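Local coordinates for protein ornithine aminotransferase (PDB 3LG0) that catalyses the pyridoxal phosphate-dependent transamination of ornithine with 2-oxoglutarate to give glutamate semialdehyde and glutamate, as a homodimer, at residues A[371-376]-A[401-406]. Sequence-based numbering, arbitrary orientation.
Sequences NGLITR and EIIVKT
N371, just before the Schellman turn that follows helix 361-370, lays its side chain against one turn of helix 393-412. Its first torsion (chi1 -78°) sets CG anti to the carbonyl carbon, and CB starts toward the helix, resting 3.9 Å from CG2 of I402. At CG the amide divides. OG1 of T406 lies between two carbonyl-type oxygens, OD1 of N371 at 3.0 Å and O of I402, one turn back in its own helix, at 2.9 Å; its single proton can serve only one at a time. The other branch, ND2, faces the tip of K405, whose extended chain crosses the N371 side chain obliquely and brings NZ within 3.6 Å of ND2. Two donors meet there, so this is contact without a hydrogen bond. The N371 backbone takes part too: its carbonyl O sits 3.6 Å from CD1 of I402. Next comes G372, whose positive phi (99°) closes the Schellman motif and turns the chain into strand 373-378, a helix-to-strand connection in the small domain of the fold type I PLP enzymes, to which class-III aminotransferases belong; the strand runs parallel to 47-50 and antiparallel to 382-385. L373, with CG anti to its backbone N (chi1 177°), carries the apolar packing onward: CB lies 4.0 Å from CG2 of I402, and CD1 comes within 4.4 Å of CG1 of I403. The I403 side chain starts away from the strand, but its end comes nearer, and it also packs on F326 and L330 of helix 315-333 and on L385. T406 touches K367 and F368, joining helix 393-412 to helix 361-370.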
ATOM      1  N   ASN A 371     -17.727 -25.112 -13.362  1.00 37.15           N
ATOM      2  CA  ASN A 371     -17.932 -25.023 -14.802  1.00 29.03           C
ATOM      3  C   ASN A 371     -16.812 -24.355 -15.603  1.00 36.96           C
ATOM      4  O   ASN A 371     -16.924 -24.205 -16.815  1.00 33.86           O
ATOM      5  CB  ASN A 371     -19.281 -24.379 -15.098  1.00 32.20           C
ATOM      6  CG  ASN A 371     -20.435 -25.357 -14.918  1.00 45.45           C
ATOM      7  OD1 ASN A 371     -21.580 -24.969 -14.667  1.00 39.43           O
ATOM      8  ND2 ASN A 371     -20.126 -26.641 -15.043  1.00 30.65           N
ATOM      9  N   GLY A 372     -15.731 -23.975 -14.933  1.00 29.34           N
ATOM     10  CA  GLY A 372     -14.571 -23.431 -15.622  1.00 32.33           C
ATOM     11  C   GLY A 372     -14.445 -21.909 -15.646  1.00 26.48           C
ATOM     12  O   GLY A 372     -13.689 -21.358 -16.433  1.00 35.91           O
ATOM     13  N   LEU A 373     -15.177 -21.222 -14.782  1.00 33.92           N
ATOM     14  CA  LEU A 373     -15.108 -19.756 -14.730  1.00 34.61           C
ATOM     15  C   LEU A 373     -15.142 -19.310 -13.280  1.00 38.46           C
ATOM     16  O   LEU A 373     -16.021 -19.716 -12.528  1.00 33.76           O
ATOM     17  CB  LEU A 373     -16.269 -19.128 -15.515  1.00 29.26           C
ATOM     18  CG  LEU A 373     -16.475 -17.612 -15.572  1.00 36.33           C
ATOM     19  CD1 LEU A 373     -17.122 -17.219 -16.911  1.00 38.14           C
ATOM     20  CD2 LEU A 373     -17.292 -17.087 -14.388  1.00 22.18           C
ATOM     21  N   ILE A 374     -14.180 -18.485 -12.884  1.00 34.02           N
ATOM     22  CA  ILE A 374     -14.134 -18.050 -11.495  1.00 31.76           C
ATOM     23  C   ILE A 374     -14.458 -16.571 -11.307  1.00 29.99           C
ATOM     24  O   ILE A 374     -13.971 -15.709 -12.037  1.00 30.87           O
ATOM     25  CB  ILE A 374     -12.789 -18.369 -10.796  1.00 33.22           C
ATOM     26  CG1 ILE A 374     -11.607 -17.708 -11.510  1.00 32.73           C
ATOM     27  CG2 ILE A 374     -12.582 -19.869 -10.656  1.00 32.64           C
ATOM     28  CD1 ILE A 374     -10.283 -17.863 -10.728  1.00 29.52           C
ATOM     29  N   THR A 375     -15.277 -16.300 -10.301  1.00 27.55           N
ATOM     30  CA  THR A 375     -15.624 -14.953  -9.934  1.00 28.62           C
ATOM     31  C   THR A 375     -16.139 -14.952  -8.497  1.00 28.25           C
ATOM     32  O   THR A 375     -16.090 -15.972  -7.827  1.00 33.54           O
ATOM     33  CB  THR A 375     -16.661 -14.370 -10.891  1.00 32.86           C
ATOM     34  OG1 THR A 375     -16.903 -12.999 -10.556  1.00 38.81           O
ATOM     35  CG2 THR A 375     -17.963 -15.165 -10.825  1.00 28.87           C
ATOM     36  N   ARG A 376     -16.629 -13.807  -8.037  1.00 27.88           N
ATOM     37  CA  ARG A 376     -17.042 -13.647  -6.664  1.00 36.72           C
ATOM     38  C   ARG A 376     -18.296 -12.787  -6.590  1.00 36.32           C
ATOM     39  O   ARG A 376     -18.561 -11.985  -7.485  1.00 39.42           O
ATOM     40  CB  ARG A 376     -15.934 -12.959  -5.874  1.00 46.67           C
ATOM     41  CG  ARG A 376     -16.132 -13.045  -4.376  1.00 61.09           C
ATOM     42  CD  ARG A 376     -15.406 -14.247  -3.766  1.00 57.05           C
ATOM     43  NE  ARG A 376     -15.795 -14.502  -2.378  1.00 51.94           N
ATOM     44  CZ  ARG A 376     -15.780 -13.590  -1.406  1.00 58.19           C
ATOM     45  NH1 ARG A 376     -15.414 -12.336  -1.652  1.00 67.53           N
ATOM     46  NH2 ARG A 376     -16.152 -13.932  -0.183  1.00 62.50           N
ATOM     47  N   GLU A 401     -21.741 -19.516 -22.813  1.00 38.43           N
ATOM     48  CA  GLU A 401     -22.274 -20.875 -22.649  1.00 50.48           C
ATOM     49  C   GLU A 401     -22.201 -21.236 -21.172  1.00 47.24           C
ATOM     50  O   GLU A 401     -23.151 -21.767 -20.593  1.00 38.29           O
ATOM     51  CB  GLU A 401     -21.455 -21.902 -23.444  1.00 45.35           C
ATOM     52  CG  GLU A 401     -21.240 -21.581 -24.914  1.00 66.01           C
ATOM     53  CD  GLU A 401     -22.252 -22.257 -25.822  1.00 98.09           C
ATOM     54  OE1 GLU A 401     -23.461 -22.215 -25.502  1.00111.84           O
ATOM     55  OE2 GLU A 401     -21.840 -22.829 -26.856  1.00 96.41           O
ATOM     56  N   ILE A 402     -21.052 -20.936 -20.573  1.00 38.53           N
ATOM     57  CA  ILE A 402     -20.782 -21.325 -19.205  1.00 32.62           C
ATOM     58  C   ILE A 402     -21.741 -20.645 -18.251  1.00 35.65           C
ATOM     59  O   ILE A 402     -22.339 -21.298 -17.404  1.00 32.05           O
ATOM     60  CB  ILE A 402     -19.324 -21.031 -18.825  1.00 34.59           C
ATOM     61  CG1 ILE A 402     -18.387 -21.946 -19.615  1.00 34.20           C
ATOM     62  CG2 ILE A 402     -19.112 -21.199 -17.327  1.00 34.48           C
ATOM     63  CD1 ILE A 402     -16.908 -21.663 -19.408  1.00 32.08           C
ATOM     64  N   ILE A 403     -21.888 -19.330 -18.392  1.00 37.84           N
ATOM     65  CA  ILE A 403     -22.838 -18.572 -17.582  1.00 35.02           C
ATOM     66  C   ILE A 403     -24.280 -19.079 -17.725  1.00 40.78           C
ATOM     67  O   ILE A 403     -24.996 -19.237 -16.730  1.00 40.73           O
ATOM     68  CB  ILE A 403     -22.789 -17.071 -17.924  1.00 33.25           C
ATOM     69  CG1 ILE A 403     -21.399 -16.512 -17.621  1.00 33.36           C
ATOM     70  CG2 ILE A 403     -23.852 -16.319 -17.151  1.00 31.84           C
ATOM     71  CD1 ILE A 403     -21.174 -15.137 -18.153  1.00 36.82           C
ATOM     72  N   VAL A 404     -24.706 -19.332 -18.961  1.00 39.17           N
ATOM     73  CA  VAL A 404     -26.061 -19.807 -19.212  1.00 40.92           C
ATOM     74  C   VAL A 404     -26.309 -21.182 -18.571  1.00 39.09           C
ATOM     75  O   VAL A 404     -27.312 -21.398 -17.882  1.00 35.99           O
ATOM     76  CB  VAL A 404     -26.345 -19.871 -20.726  1.00 46.85           C
ATOM     77  CG1 VAL A 404     -27.693 -20.525 -20.994  1.00 44.85           C
ATOM     78  CG2 VAL A 404     -26.306 -18.486 -21.321  1.00 39.12           C
ATOM     79  N   LYS A 405     -25.374 -22.101 -18.790  1.00 36.84           N
ATOM     80  CA  LYS A 405     -25.441 -23.447 -18.217  1.00 34.32           C
ATOM     81  C   LYS A 405     -25.504 -23.423 -16.686  1.00 44.15           C
ATOM     82  O   LYS A 405     -26.194 -24.247 -16.080  1.00 41.08           O
ATOM     83  CB  LYS A 405     -24.231 -24.264 -18.690  1.00 37.84           C
ATOM     84  CG  LYS A 405     -24.101 -25.647 -18.070  1.00 40.86           C
ATOM     85  CD  LYS A 405     -22.800 -26.309 -18.528  1.00 43.20           C
ATOM     86  CE  LYS A 405     -22.576 -27.637 -17.830  1.00 48.06           C
ATOM     87  NZ  LYS A 405     -21.198 -28.128 -18.092  1.00 62.53           N
ATOM     88  N   THR A 406     -24.795 -22.474 -16.068  1.00 35.11           N
ATOM     89  CA  THR A 406     -24.727 -22.395 -14.602  1.00 38.84           C
ATOM     90  C   THR A 406     -26.020 -21.830 -14.028  1.00 31.73           C
ATOM     91  O   THR A 406     -26.538 -22.337 -13.033  1.00 30.42           O
ATOM     92  CB  THR A 406     -23.520 -21.547 -14.096  1.00 35.26           C
ATOM     93  OG1 THR A 406     -22.293 -22.101 -14.581  1.00 34.36           O
ATOM     94  CG2 THR A 406     -23.467 -21.509 -12.554  1.00 27.16           C
TER